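Local coordinates for putative cell adhesion protein (Parabacteroides distasonis, PDB 3LIU) that is probably a fimbrillin-type pilus subunit, a member of the FimA/Mfa1 family presumed to act in cell adhesion through the assembly of surface fimbriae, at residues A20-S25 with I144-E149; S57-K62 with E99-K104; K225-D230 with K289-S294; I310-Y315 with K328-Y333. One frame throughout, in Å; residues are numbered along the deposited sequence.

Interaction 1 of 4, residues A20-S25 with I144-E149; sequences ALAIKS and IGYDDE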
loop_
_atom_site.group_PDB
_atom_site.type_symbol
_atom_site.label_atom_id
_atom_site.label_comp_id
_atom_site.label_asym_id
_atom_site.label_seq_id
_atom_site.Cartn_x
_atom_site.Cartn_y
_atom_site.Cartn_z
ATOM N N ALA A 20 -28.260 5.230 -6.773
ATOM C CA ALA A 20 -27.645 3.912 -6.913
ATOM C C ALA A 20 -26.345 4.096 -7.678
ATOM O O ALA A 20 -26.225 4.968 -8.551
ATOM C CB ALA A 20 -28.561 2.929 -7.616
ATOM N N LEU A 21 -25.369 3.273 -7.353
ATOM C CA LEU A 21 -23.997 3.520 -7.817
ATOM C C LEU A 21 -23.366 2.194 -8.227
ATOM O O LEU A 21 -23.545 1.220 -7.541
ATOM C CB LEU A 21 -23.206 4.256 -6.714
ATOM C CG LEU A 21 -21.803 4.768 -7.041
ATOM C CD1 LEU A 21 -21.494 6.053 -6.275
ATOM C CD2 LEU A 21 -20.732 3.699 -6.799
ATOM N N ALA A 22 -22.685 2.150 -9.378
ATOM C CA ALA A 22 -21.997 0.946 -9.837
ATOM C C ALA A 22 -20.483 1.176 -9.916
ATOM O O ALA A 22 -20.032 2.238 -10.415
ATOM C CB ALA A 22 -22.560 0.506 -11.158
ATOM N N ILE A 23 -19.694 0.228 -9.381
ATOM C CA ILE A 23 -18.203 0.318 -9.467
ATOM C C ILE A 23 -17.601 -0.734 -10.397
ATOM O O ILE A 23 -18.168 -1.838 -10.589
ATOM C CB ILE A 23 -17.526 0.247 -8.066
ATOM C CG1 ILE A 23 -17.695 -1.146 -7.435
ATOM C CG2 ILE A 23 -18.146 1.333 -7.132
ATOM C CD1 ILE A 23 -16.656 -2.202 -7.845
ATOM N N LYS A 24 -16.473 -0.392 -11.004
ATOM C CA LYS A 24 -15.766 -1.323 -11.868
ATOM C C LYS A 24 -15.007 -2.326 -11.015
ATOM O O LYS A 24 -14.347 -1.942 -10.054
ATOM C CB LYS A 24 -14.786 -0.581 -12.761
ATOM C CG LYS A 24 -14.187 -1.423 -13.869
ATOM C CD LYS A 24 -12.891 -0.765 -14.408
ATOM C CE LYS A 24 -13.197 0.445 -15.281
ATOM N NZ LYS A 24 -12.032 1.371 -15.411
ATOM N N SER A 25 -15.103 -3.609 -11.371
ATOM C CA SER A 25 -14.552 -4.694 -10.547
ATOM C C SER A 25 -13.679 -5.631 -11.392
ATOM O O SER A 25 -14.046 -5.958 -12.531
ATOM C CB SER A 25 -15.704 -5.498 -9.902
ATOM O OG SER A 25 -15.306 -6.066 -8.664
ATOM N N ILE A 144 -25.128 6.394 -10.752
ATOM C CA ILE A 144 -23.737 6.689 -11.023
ATOM C C ILE A 144 -23.029 5.419 -11.418
ATOM O O ILE A 144 -22.882 4.468 -10.616
ATOM C CB ILE A 144 -23.044 7.343 -9.821
ATOM C CG1 ILE A 144 -23.746 8.663 -9.488
ATOM C CG2 ILE A 144 -21.534 7.526 -10.109
ATOM C CD1 ILE A 144 -23.213 9.368 -8.222
ATOM N N GLY A 145 -22.589 5.397 -12.669
ATOM C CA GLY A 145 -21.801 4.297 -13.194
ATOM C C GLY A 145 -22.557 3.275 -14.021
ATOM O O GLY A 145 -21.991 2.233 -14.356
ATOM N N TYR A 146 -23.809 3.573 -14.382
ATOM C CA TYR A 146 -24.662 2.594 -15.061
ATOM C C TYR A 146 -24.749 2.809 -16.566
ATOM O O TYR A 146 -25.433 2.056 -17.261
ATOM C CB TYR A 146 -26.065 2.638 -14.463
ATOM C CG TYR A 146 -26.196 1.983 -13.138
ATOM C CD1 TYR A 146 -25.738 2.604 -11.975
ATOM C CD2 TYR A 146 -26.798 0.735 -13.025
ATOM C CE1 TYR A 146 -25.888 1.990 -10.737
ATOM C CE2 TYR A 146 -26.961 0.122 -11.798
ATOM C CZ TYR A 146 -26.485 0.743 -10.662
ATOM O OH TYR A 146 -26.657 0.111 -9.454
ATOM N N ASP A 147 -24.081 3.835 -17.078
ATOM C CA ASP A 147 -24.046 4.063 -18.523
ATOM C C ASP A 147 -22.831 4.906 -18.866
ATOM O O ASP A 147 -22.219 5.514 -17.980
ATOM C CB ASP A 147 -25.306 4.776 -18.959
ATOM C CG ASP A 147 -25.655 4.519 -20.404
ATOM O OD1 ASP A 147 -24.916 3.781 -21.088
ATOM O OD2 ASP A 147 -26.674 5.073 -20.839
ATOM N N ASP A 148 -22.491 4.953 -20.149
ATOM C CA ASP A 148 -21.335 5.739 -20.603
ATOM C C ASP A 148 -21.754 7.106 -21.169
ATOM O O ASP A 148 -21.037 7.745 -21.941
ATOM C CB ASP A 148 -20.479 4.938 -21.601
ATOM C CG ASP A 148 -21.240 4.516 -22.824
ATOM O OD1 ASP A 148 -22.360 5.016 -23.050
ATOM O OD2 ASP A 148 -20.699 3.679 -23.581
ATOM N N GLU A 149 -22.905 7.585 -20.745
ATOM C CA GLU A 149 -23.354 8.894 -21.161
ATOM C C GLU A 149 -24.354 9.374 -20.104
ATOM O O GLU A 149 -24.986 8.554 -19.494
ATOM C CB GLU A 149 -24.010 8.720 -22.515
ATOM C CG GLU A 149 -24.114 9.920 -23.344
ATOM C CD GLU A 149 -24.547 9.560 -24.743
ATOM O OE1 GLU A 149 -25.697 9.113 -24.918
ATOM O OE2 GLU A 149 -23.718 9.699 -25.662
#

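Interaction 2 of 4, residues S57-K62 with E99-K104; sequences SVIYTK and ELAKAK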
loop_
_atom_site.group_PDB
_atom_site.type_symbol
_atom_site.label_atom_id
_atom_site.label_comp_id
_atom_site.label_asym_id
_atom_site.label_seq_id
_atom_site.Cartn_x
_atom_site.Cartn_y
_atom_site.Cartn_z
ATOM N N SER A 57 -25.049 16.335 4.077
ATOM C CA SER A 57 -24.297 15.134 3.766
ATOM C C SER A 57 -25.114 13.886 4.025
ATOM O O SER A 57 -25.974 13.875 4.917
ATOM C CB SER A 57 -23.007 15.115 4.562
ATOM O OG SER A 57 -23.216 15.036 5.977
ATOM N N VAL A 58 -24.862 12.855 3.221
ATOM C CA VAL A 58 -25.394 11.527 3.442
ATOM C C VAL A 58 -24.271 10.538 3.221
ATOM O O VAL A 58 -23.667 10.504 2.128
ATOM C CB VAL A 58 -26.551 11.197 2.486
ATOM C CG1 VAL A 58 -27.160 9.863 2.834
ATOM C CG2 VAL A 58 -27.646 12.272 2.583
ATOM N N ILE A 59 -23.973 9.744 4.244
ATOM C CA ILE A 59 -22.936 8.696 4.160
ATOM C C ILE A 59 -23.512 7.372 4.600
ATOM O O ILE A 59 -24.211 7.320 5.606
ATOM C CB ILE A 59 -21.727 8.982 5.071
ATOM C CG1 ILE A 59 -21.120 10.366 4.747
ATOM C CG2 ILE A 59 -20.657 7.842 4.941
ATOM C CD1 ILE A 59 -21.251 11.385 5.809
ATOM N N TYR A 60 -23.234 6.308 3.852
ATOM C CA TYR A 60 -23.778 4.997 4.152
ATOM C C TYR A 60 -22.863 3.898 3.685
ATOM O O TYR A 60 -22.034 4.097 2.789
ATOM C CB TYR A 60 -25.147 4.801 3.503
ATOM C CG TYR A 60 -25.149 5.028 2.016
ATOM C CD1 TYR A 60 -25.185 6.314 1.502
ATOM C CD2 TYR A 60 -25.136 3.967 1.117
ATOM C CE1 TYR A 60 -25.214 6.548 0.119
ATOM C CE2 TYR A 60 -25.156 4.198 -0.278
ATOM C CZ TYR A 60 -25.174 5.503 -0.747
ATOM O OH TYR A 60 -25.191 5.788 -2.080
ATOM N N THR A 61 -23.050 2.717 4.261
ATOM C CA THR A 61 -22.269 1.522 3.900
ATOM C C THR A 61 -23.216 0.355 3.652
ATOM O O THR A 61 -24.125 0.109 4.445
ATOM C CB THR A 61 -21.236 1.118 4.979
ATOM O OG1 THR A 61 -20.272 2.158 5.147
ATOM C CG2 THR A 61 -20.441 -0.185 4.556
ATOM N N LYS A 62 -23.005 -0.337 2.548
ATOM C CA LYS A 62 -23.793 -1.492 2.156
ATOM C C LYS A 62 -22.875 -2.549 1.586
ATOM O O LYS A 62 -21.721 -2.289 1.199
ATOM C CB LYS A 62 -24.845 -1.136 1.091
ATOM C CG LYS A 62 -25.843 -0.063 1.581
ATOM C CD LYS A 62 -26.957 0.254 0.621
ATOM C CE LYS A 62 -28.064 1.056 1.357
ATOM N NZ LYS A 62 -28.857 1.878 0.412
ATOM N N GLU A 99 -16.397 6.152 11.424
ATOM C CA GLU A 99 -15.642 7.398 11.282
ATOM C C GLU A 99 -16.042 8.141 10.002
ATOM O O GLU A 99 -16.272 9.338 10.024
ATOM C CB GLU A 99 -14.135 7.122 11.288
ATOM C CG GLU A 99 -13.607 6.691 12.652
ATOM C CD GLU A 99 -12.097 6.456 12.678
ATOM O OE1 GLU A 99 -11.423 6.587 11.652
ATOM O OE2 GLU A 99 -11.566 6.132 13.750
ATOM N N LEU A 100 -16.147 7.401 8.902
ATOM C CA LEU A 100 -16.559 7.989 7.655
ATOM C C LEU A 100 -18.000 8.534 7.785
ATOM O O LEU A 100 -18.297 9.612 7.276
ATOM C CB LEU A 100 -16.413 6.980 6.500
ATOM C CG LEU A 100 -15.003 6.555 6.030
ATOM C CD1 LEU A 100 -15.134 5.369 5.019
ATOM C CD2 LEU A 100 -14.142 7.708 5.435
ATOM N N ALA A 101 -18.875 7.826 8.502
ATOM C CA ALA A 101 -20.267 8.237 8.607
ATOM C C ALA A 101 -20.393 9.524 9.460
ATOM O O ALA A 101 -21.399 10.224 9.380
ATOM C CB ALA A 101 -21.118 7.122 9.164
ATOM N N LYS A 102 -19.366 9.846 10.252
ATOM C CA LYS A 102 -19.380 11.079 11.025
ATOM C C LYS A 102 -18.768 12.269 10.299
ATOM O O LYS A 102 -18.876 13.372 10.794
ATOM C CB LYS A 102 -18.663 10.874 12.367
ATOM C CG LYS A 102 -19.342 9.909 13.323
ATOM C CD LYS A 102 -18.370 9.406 14.407
ATOM C CE LYS A 102 -19.099 8.948 15.682
ATOM N NZ LYS A 102 -18.109 8.602 16.780
ATOM N N ALA A 103 -18.158 12.073 9.129
ATOM C CA ALA A 103 -17.683 13.199 8.310
ATOM C C ALA A 103 -18.770 14.251 8.023
ATOM O O ALA A 103 -19.918 13.919 7.682
ATOM C CB ALA A 103 -17.114 12.712 6.957
ATOM N N LYS A 104 -18.379 15.511 8.102
ATOM C CA LYS A 104 -19.292 16.608 7.829
ATOM C C LYS A 104 -19.014 17.317 6.511
ATOM O O LYS A 104 -19.724 18.242 6.141
ATOM C CB LYS A 104 -19.258 17.601 8.986
ATOM C CG LYS A 104 -19.863 17.041 10.240
ATOM C CD LYS A 104 -21.321 16.613 10.011
ATOM C CE LYS A 104 -21.949 16.070 11.297
ATOM N NZ LYS A 104 -22.958 15.028 10.981
#

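Interaction 3 of 4, residues K225-D230 with K289-S294; sequences KDFFGD and KGEVKS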
loop_
_atom_site.group_PDB
_atom_site.type_symbol
_atom_site.label_atom_id
_atom_site.label_comp_id
_atom_site.label_asym_id
_atom_site.label_seq_id
_atom_site.Cartn_x
_atom_site.Cartn_y
_atom_site.Cartn_z
ATOM N N LYS A 225 0.267 9.819 4.592
ATOM C CA LYS A 225 0.244 10.680 5.779
ATOM C C LYS A 225 1.646 11.184 6.081
ATOM O O LYS A 225 2.594 10.395 6.152
ATOM C CB LYS A 225 -0.226 9.906 6.996
ATOM C CG LYS A 225 -1.712 9.556 7.061
ATOM C CD LYS A 225 -2.630 10.770 6.854
ATOM C CE LYS A 225 -4.040 10.475 7.396
ATOM N NZ LYS A 225 -5.033 11.531 7.070
ATOM N N ASP A 226 1.774 12.503 6.258
ATOM C CA ASP A 226 2.996 13.074 6.780
ATOM C C ASP A 226 3.196 12.589 8.199
ATOM O O ASP A 226 2.230 12.412 8.940
ATOM C CB ASP A 226 2.923 14.594 6.807
ATOM C CG ASP A 226 2.977 15.204 5.462
ATOM O OD1 ASP A 226 3.231 14.521 4.466
ATOM O OD2 ASP A 226 2.788 16.405 5.400
ATOM N N PHE A 227 4.447 12.388 8.580
ATOM C CA PHE A 227 4.813 11.970 9.953
ATOM C C PHE A 227 5.573 13.087 10.641
ATOM O O PHE A 227 6.149 13.950 9.985
ATOM C CB PHE A 227 5.663 10.697 9.925
ATOM C CG PHE A 227 4.882 9.402 9.885
ATOM C CD1 PHE A 227 3.700 9.266 9.121
ATOM C CD2 PHE A 227 5.389 8.285 10.528
ATOM C CE1 PHE A 227 3.044 8.034 9.028
ATOM C CE2 PHE A 227 4.741 7.032 10.451
ATOM C CZ PHE A 227 3.586 6.892 9.715
ATOM N N PHE A 228 5.576 13.065 11.970
ATOM C CA PHE A 228 6.226 14.100 12.764
ATOM C C PHE A 228 5.679 15.514 12.441
ATOM O O PHE A 228 4.473 15.649 12.192
ATOM C CB PHE A 228 7.748 13.959 12.645
ATOM C CG PHE A 228 8.242 12.641 13.160
ATOM C CD1 PHE A 228 8.193 12.362 14.524
ATOM C CD2 PHE A 228 8.654 11.656 12.303
ATOM C CE1 PHE A 228 8.581 11.119 15.013
ATOM C CE2 PHE A 228 9.074 10.413 12.793
ATOM C CZ PHE A 228 9.040 10.149 14.134
ATOM N N GLY A 229 6.529 16.545 12.442
ATOM C CA GLY A 229 6.051 17.931 12.273
ATOM C C GLY A 229 4.958 18.208 13.274
ATOM O O GLY A 229 5.102 17.875 14.440
ATOM N N ASP A 230 3.823 18.727 12.815
ATOM C CA ASP A 230 2.678 18.992 13.708
ATOM C C ASP A 230 1.591 17.892 13.655
ATOM O O ASP A 230 0.463 18.076 14.159
ATOM C CB ASP A 230 2.049 20.327 13.332
ATOM C CG ASP A 230 1.380 20.300 11.955
ATOM O OD1 ASP A 230 1.059 19.195 11.437
ATOM O OD2 ASP A 230 1.155 21.396 11.392
ATOM N N LYS A 289 8.104 9.979 1.852
ATOM C CA LYS A 289 8.872 10.949 2.646
ATOM C C LYS A 289 9.826 10.336 3.668
ATOM O O LYS A 289 10.845 10.929 3.965
ATOM C CB LYS A 289 7.943 11.977 3.293
ATOM C CG LYS A 289 7.296 12.868 2.213
ATOM C CD LYS A 289 6.194 13.721 2.765
ATOM C CE LYS A 289 5.454 14.517 1.668
ATOM N NZ LYS A 289 4.685 15.644 2.324
ATOM N N GLY A 290 9.505 9.171 4.215
ATOM C CA GLY A 290 10.414 8.489 5.154
ATOM C C GLY A 290 10.870 9.361 6.318
ATOM O O GLY A 290 12.025 9.335 6.685
ATOM N N GLU A 291 9.962 10.140 6.896
ATOM C CA GLU A 291 10.375 11.095 7.943
ATOM C C GLU A 291 10.930 10.421 9.189
ATOM O O GLU A 291 10.447 9.365 9.612
ATOM C CB GLU A 291 9.247 12.041 8.355
ATOM C CG GLU A 291 8.635 12.837 7.239
ATOM C CD GLU A 291 7.373 12.139 6.693
ATOM O OE1 GLU A 291 7.399 10.909 6.520
ATOM O OE2 GLU A 291 6.350 12.824 6.512
ATOM N N VAL A 292 11.970 11.036 9.759
ATOM C CA VAL A 292 12.444 10.690 11.106
ATOM C C VAL A 292 12.213 11.891 12.027
ATOM O O VAL A 292 11.935 13.019 11.588
ATOM C CB VAL A 292 13.908 10.221 11.116
ATOM C CG1 VAL A 292 14.066 8.935 10.247
ATOM C CG2 VAL A 292 14.867 11.397 10.685
ATOM N N LYS A 293 12.309 11.657 13.318
ATOM C CA LYS A 293 12.081 12.727 14.289
ATOM C C LYS A 293 13.184 13.756 14.173
ATOM O O LYS A 293 14.309 13.402 13.876
ATOM C CB LYS A 293 12.128 12.115 15.674
ATOM C CG LYS A 293 11.889 13.059 16.812
ATOM C CD LYS A 293 12.344 12.403 18.126
ATOM C CE LYS A 293 11.185 11.777 18.838
ATOM N NZ LYS A 293 10.470 12.798 19.653
ATOM N N SER A 294 12.891 15.031 14.402
ATOM C CA SER A 294 13.936 16.047 14.323
ATOM C C SER A 294 14.975 15.785 15.427
ATOM O O SER A 294 14.636 15.361 16.539
ATOM C CB SER A 294 13.350 17.442 14.485
ATOM O OG SER A 294 12.893 17.553 15.811
#

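Interaction 4 of 4, residues I310-Y315 with K328-Y333; sequences IVKGDY and KENCYY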
loop_
_atom_site.group_PDB
_atom_site.type_symbol
_atom_site.label_atom_id
_atom_site.label_comp_id
_atom_site.label_asym_id
_atom_site.label_seq_id
_atom_site.Cartn_x
_atom_site.Cartn_y
_atom_site.Cartn_z
ATOM N N ILE A 310 14.303 -6.141 3.672
ATOM C CA ILE A 310 15.523 -6.724 4.211
ATOM C C ILE A 310 15.463 -8.250 4.121
ATOM O O ILE A 310 14.448 -8.874 4.530
ATOM C CB ILE A 310 15.719 -6.292 5.693
ATOM C CG1 ILE A 310 15.630 -4.771 5.823
ATOM C CG2 ILE A 310 17.120 -6.795 6.282
ATOM C CD1 ILE A 310 15.798 -4.230 7.281
ATOM N N VAL A 311 16.513 -8.853 3.542
ATOM C CA VAL A 311 16.668 -10.304 3.512
ATOM C C VAL A 311 17.778 -10.783 4.445
ATOM O O VAL A 311 18.749 -10.055 4.715
ATOM C CB VAL A 311 16.886 -10.852 2.083
ATOM C CG1 VAL A 311 15.821 -10.232 1.101
ATOM C CG2 VAL A 311 18.264 -10.556 1.617
ATOM N N LYS A 312 17.564 -11.975 4.990
ATOM C CA LYS A 312 18.550 -12.673 5.795
ATOM C C LYS A 312 18.821 -14.039 5.194
ATOM O O LYS A 312 17.886 -14.740 4.815
ATOM C CB LYS A 312 18.056 -12.872 7.214
ATOM C CG LYS A 312 19.199 -13.225 8.201
ATOM C CD LYS A 312 18.721 -13.619 9.561
ATOM C CE LYS A 312 18.045 -14.956 9.536
ATOM N NZ LYS A 312 17.560 -15.287 10.866
ATOM N N GLY A 313 20.099 -14.434 5.137
ATOM C CA GLY A 313 20.456 -15.780 4.670
ATOM C C GLY A 313 21.919 -16.105 4.904
ATOM O O GLY A 313 22.651 -15.328 5.516
ATOM N N ASP A 314 22.351 -17.250 4.400
ATOM C CA ASP A 314 23.704 -17.747 4.645
ATOM C C ASP A 314 24.485 -17.556 3.371
ATOM O O ASP A 314 24.067 -18.042 2.323
ATOM C CB ASP A 314 23.683 -19.235 5.031
ATOM C CG ASP A 314 22.910 -19.494 6.318
ATOM O OD1 ASP A 314 22.590 -18.537 7.056
ATOM O OD2 ASP A 314 22.583 -20.666 6.563
ATOM N N TYR A 315 25.606 -16.841 3.460
ATOM C CA TYR A 315 26.395 -16.501 2.271
ATOM C C TYR A 315 27.711 -17.223 2.370
ATOM O O TYR A 315 28.413 -17.164 3.395
ATOM C CB TYR A 315 26.602 -14.984 2.173
ATOM C CG TYR A 315 27.584 -14.546 1.105
ATOM C CD1 TYR A 315 27.205 -14.434 -0.242
ATOM C CD2 TYR A 315 28.891 -14.258 1.435
ATOM C CE1 TYR A 315 28.133 -14.034 -1.218
ATOM C CE2 TYR A 315 29.815 -13.862 0.481
ATOM C CZ TYR A 315 29.447 -13.748 -0.829
ATOM O OH TYR A 315 30.415 -13.370 -1.723
ATOM N N LYS A 328 29.149 -17.510 6.043
ATOM C CA LYS A 328 28.687 -16.576 7.060
ATOM C C LYS A 328 27.202 -16.787 7.178
ATOM O O LYS A 328 26.455 -16.571 6.228
ATOM C CB LYS A 328 28.985 -15.145 6.658
ATOM C CG LYS A 328 28.627 -14.097 7.802
ATOM C CD LYS A 328 29.141 -12.677 7.480
ATOM C CE LYS A 328 28.897 -11.691 8.633
ATOM N NZ LYS A 328 29.406 -10.302 8.327
ATOM N N GLU A 329 26.762 -17.215 8.342
ATOM C CA GLU A 329 25.354 -17.462 8.510
ATOM C C GLU A 329 24.644 -16.193 8.910
ATOM O O GLU A 329 25.252 -15.313 9.483
ATOM C CB GLU A 329 25.121 -18.484 9.596
ATOM C CG GLU A 329 25.685 -19.830 9.298
ATOM C CD GLU A 329 25.176 -20.823 10.302
ATOM O OE1 GLU A 329 23.974 -20.815 10.591
ATOM O OE2 GLU A 329 25.962 -21.590 10.827
ATOM N N ASN A 330 23.342 -16.136 8.637
ATOM C CA ASN A 330 22.466 -15.111 9.196
ATOM C C ASN A 330 22.938 -13.699 8.889
ATOM O O ASN A 330 22.989 -12.853 9.779
ATOM C CB ASN A 330 22.298 -15.373 10.710
ATOM C CG ASN A 330 21.679 -16.721 10.969
ATOM O OD1 ASN A 330 20.678 -17.081 10.321
ATOM N ND2 ASN A 330 22.302 -17.521 11.863
ATOM N N CYS A 331 23.338 -13.500 7.625
ATOM C CA CYS A 331 23.713 -12.229 7.040
ATOM C C CYS A 331 22.491 -11.450 6.595
ATOM O O CYS A 331 21.625 -12.029 5.941
ATOM C CB CYS A 331 24.450 -12.450 5.712
ATOM S SG CYS A 331 25.979 -13.002 5.834
ATOM N N TYR A 332 22.496 -10.131 6.819
ATOM C CA TYR A 332 21.435 -9.246 6.357
ATOM C C TYR A 332 21.861 -8.320 5.217
ATOM O O TYR A 332 23.004 -7.807 5.158
ATOM C CB TYR A 332 20.915 -8.352 7.488
ATOM C CG TYR A 332 20.255 -9.054 8.610
ATOM C CD1 TYR A 332 18.898 -9.323 8.580
ATOM C CD2 TYR A 332 20.984 -9.450 9.741
ATOM C CE1 TYR A 332 18.285 -9.962 9.628
ATOM C CE2 TYR A 332 20.370 -10.125 10.788
ATOM C CZ TYR A 332 19.013 -10.372 10.731
ATOM O OH TYR A 332 18.373 -11.058 11.762
ATOM N N TYR A 333 20.888 -8.069 4.350
ATOM C CA TYR A 333 21.004 -7.161 3.216
ATOM C C TYR A 333 19.703 -6.334 3.134
ATOM O O TYR A 333 18.585 -6.903 2.988
ATOM C CB TYR A 333 21.192 -7.949 1.929
ATOM C CG TYR A 333 22.360 -8.911 1.936
ATOM C CD1 TYR A 333 22.219 -10.185 2.451
ATOM C CD2 TYR A 333 23.611 -8.541 1.421
ATOM C CE1 TYR A 333 23.278 -11.100 2.452
ATOM C CE2 TYR A 333 24.680 -9.421 1.428
ATOM C CZ TYR A 333 24.489 -10.728 1.933
ATOM O OH TYR A 333 25.517 -11.628 1.946
HETATM O O HOH W 1 16.157 -12.552 11.810
#

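Interaction 1 of 4, residues A20-S25 with I144-E149
A short parallel beta bridge joins strand 16-24 to the end of strand 141-144 in the FimA-family region, a family placed in the transthyretin clan, consistent with a beta-sandwich. L21 faces I144, which bonds to the residues on either side of L21. I144 N donates to A20 O at 2.8 Å, within the plane of that carbonyl, while A22 N reaches I144 O at 2.6 Å, nearly along the C=O axis. The same I144 O also receives the CA-H of L21, with L21 CA 3.2 Å away. On one face of the bridge the two side chains cross obliquely, L21 CG lying 4.0 Å from I144 CB. The chain then leaves the strand at G145, whose positive phi suits glycine; a CB there would fall 2.4 Å from A22 O. This turn lets Y146 fold its ring back over the strand, CG beside its own backbone N (chi1 -76°). A22 CB sits over one ring face in a CH-pi contact, 4.0 Å from the Y146 centroid, and Y146 CE1 lies 3.5 Å from A22 N. Further out, Y146 OH passes A20 CB. An alanine in place of Y146 would remove this ring and would probably uncover A22 CB and the neighbouring L21-A22 peptide. E162 takes the N-H groups of G145 and Y146 on its two carboxylate oxygens. Around the bridge, L21 packs on V74, V86 and V88 of strands 71-80 and 82-90, I144 rests on V163, Y164 and V169, and Y146 touches I153 and V155 of strand 151-155.

Interaction 2 of 4, residues S57-K62 with E99-K104
Helix 94-101 and the turn that follows it lie against one face of strand 57-66, a helix-on-sheet packing within the FimA-family region, and I59 carries most of the contact. Its CB points at the helix and stands 3.9 Å from A101 CA. From there the side chain forks. The CG2 branch, anti to the backbone N, comes to 3.7 Å from A101 CA and lies 4.3 Å from A101 CB. The other branch starts at CG1, beside the backbone N (chi1 -56°), and runs past the carbonyl of L100, with I59 CG1 3.9 Å from L100 O. At the tip, I59 CD1 meets two carbonyl oxygens on one side, 3.7 Å from L100 O and 3.4 Å from A103 O. A chi2 of 113° carries CD1 toward A103 O. L100 O is not left to this apolar neighbour alone, since it accepts A103 N within the turn. An alanine at I59 would take away both branches and would probably loosen the seat of the helix end on the strand, since CG2 and CD1 make the closest approaches. F51 of strand 45-52 and F109 of helix 106-110 also pack on I59, F109 reaching L100 and A103 as well. Nearer the start of the strand, S57 turns toward the same turn, its OG set between the backbone N and the carbonyl carbon and 3.9 Å from A103 O.

Interaction 3 of 4, residues K225-D230 with K289-S294
E291 reaches across to the backbone of F227, its OE2 accepting F227 N at 2.8 Å in an almost straight bond (172° at the hydrogen). The donor comes from well above the carboxylate plane, a pose the glutamate reaches through a bend at chi2. E291 OE1 forms a salt bridge with K209, whose NZ also donates to K225 O. An extended K289 forms a salt bridge with D226, K289 NZ to D226 OD1 2.8 Å, met from above the carboxylate plane. D226 OD1 and E291 OE2 are 4.1 Å apart; the two lysines probably offset that like-charge proximity. Two irregular loops meet here, residues 225-230 between strands 193-213 and 238-240, and residues 289-294 between strands 282-284 and 308-319, so bonds through side chains, one of them to the backbone N of F227, link them in place of a strand ladder. K293 passes over a face of the F228 ring, its CB 4.1 Å from the centroid in a CH-pi contact. K293 N lies above that face too, 3.5 Å from F228 CE2, but is hydrogen-bonded to Y235 OH. At the ring's edge, in plane, E291 O stands 3.6 Å from F228 CE2 and is hydrogen-bonded to Y238 OH.

Interaction 4 of 4, residues I310-Y315 with K328-Y333
Strands 308-319 and 326-336 form an antiparallel beta hairpin, and a G1 beta bulge interrupts it where N330 and C331 both face G313. N330, with positive phi, turns the chain there, and G313 O accepts C331 N at 2.9 Å. On one side of the hairpin K312 and Y332 run alongside each other in the same direction. The lysine's aliphatic chain runs along one face of the ring in a CH-pi contact: K312 CG is 3.8 Å from the Y332 centroid, 18° off the normal, and CD continues to 3.4 Å from Y332 OH. V311, C331, Y315 and Y333 project over the other side, where Y315 and Y333 cross at about a right angle. Y333 OH passes 3.5 Å from Y315 CB and bonds G368 O, while Y315 OH is hydrogen-bonded to S195 OG. At the bulge D314 and E329 lie side by side with their carboxylate planes 64° apart, D314 OD2 4.3 Å from E329 OE1. D314 OD1 spends its anti lone pair on N330 N (3.0 Å, 163° at the hydrogen), which probably helps to hold the bulge, and makes a salt bridge with K201 of strand 193-213. That lysine also bonds N330 OD1 and would probably ease the acids' repulsion. Beyond the CH-pi pair one water bridges the tips, 3.2 Å from K312 NZ, whose proton it accepts, and 2.7 Å from Y332 OH.

In the fold
From the N terminus, interaction 1 joins strand 16-24 to the end of strand 141-144, closing a loop of 118 residues in the FimA-family region. Interaction 2 falls wholly within that loop, seating the end of helix 94-101 on strand 57-66 of the same sheet system; the two centres are about 20 Å apart. The later contacts follow in series. Interaction 3 ties two long irregular loops, 59 residues apart in sequence, its centre about 29 Å from that of interaction 2. Interaction 4 closes the hairpin 308-319/326-336, whose first strand pairs with strand 193-213 in a second sheet. It lies on the opposite side of the chain's centre from interactions 1 and 2, about 50 Å from interaction 1, centre to centre.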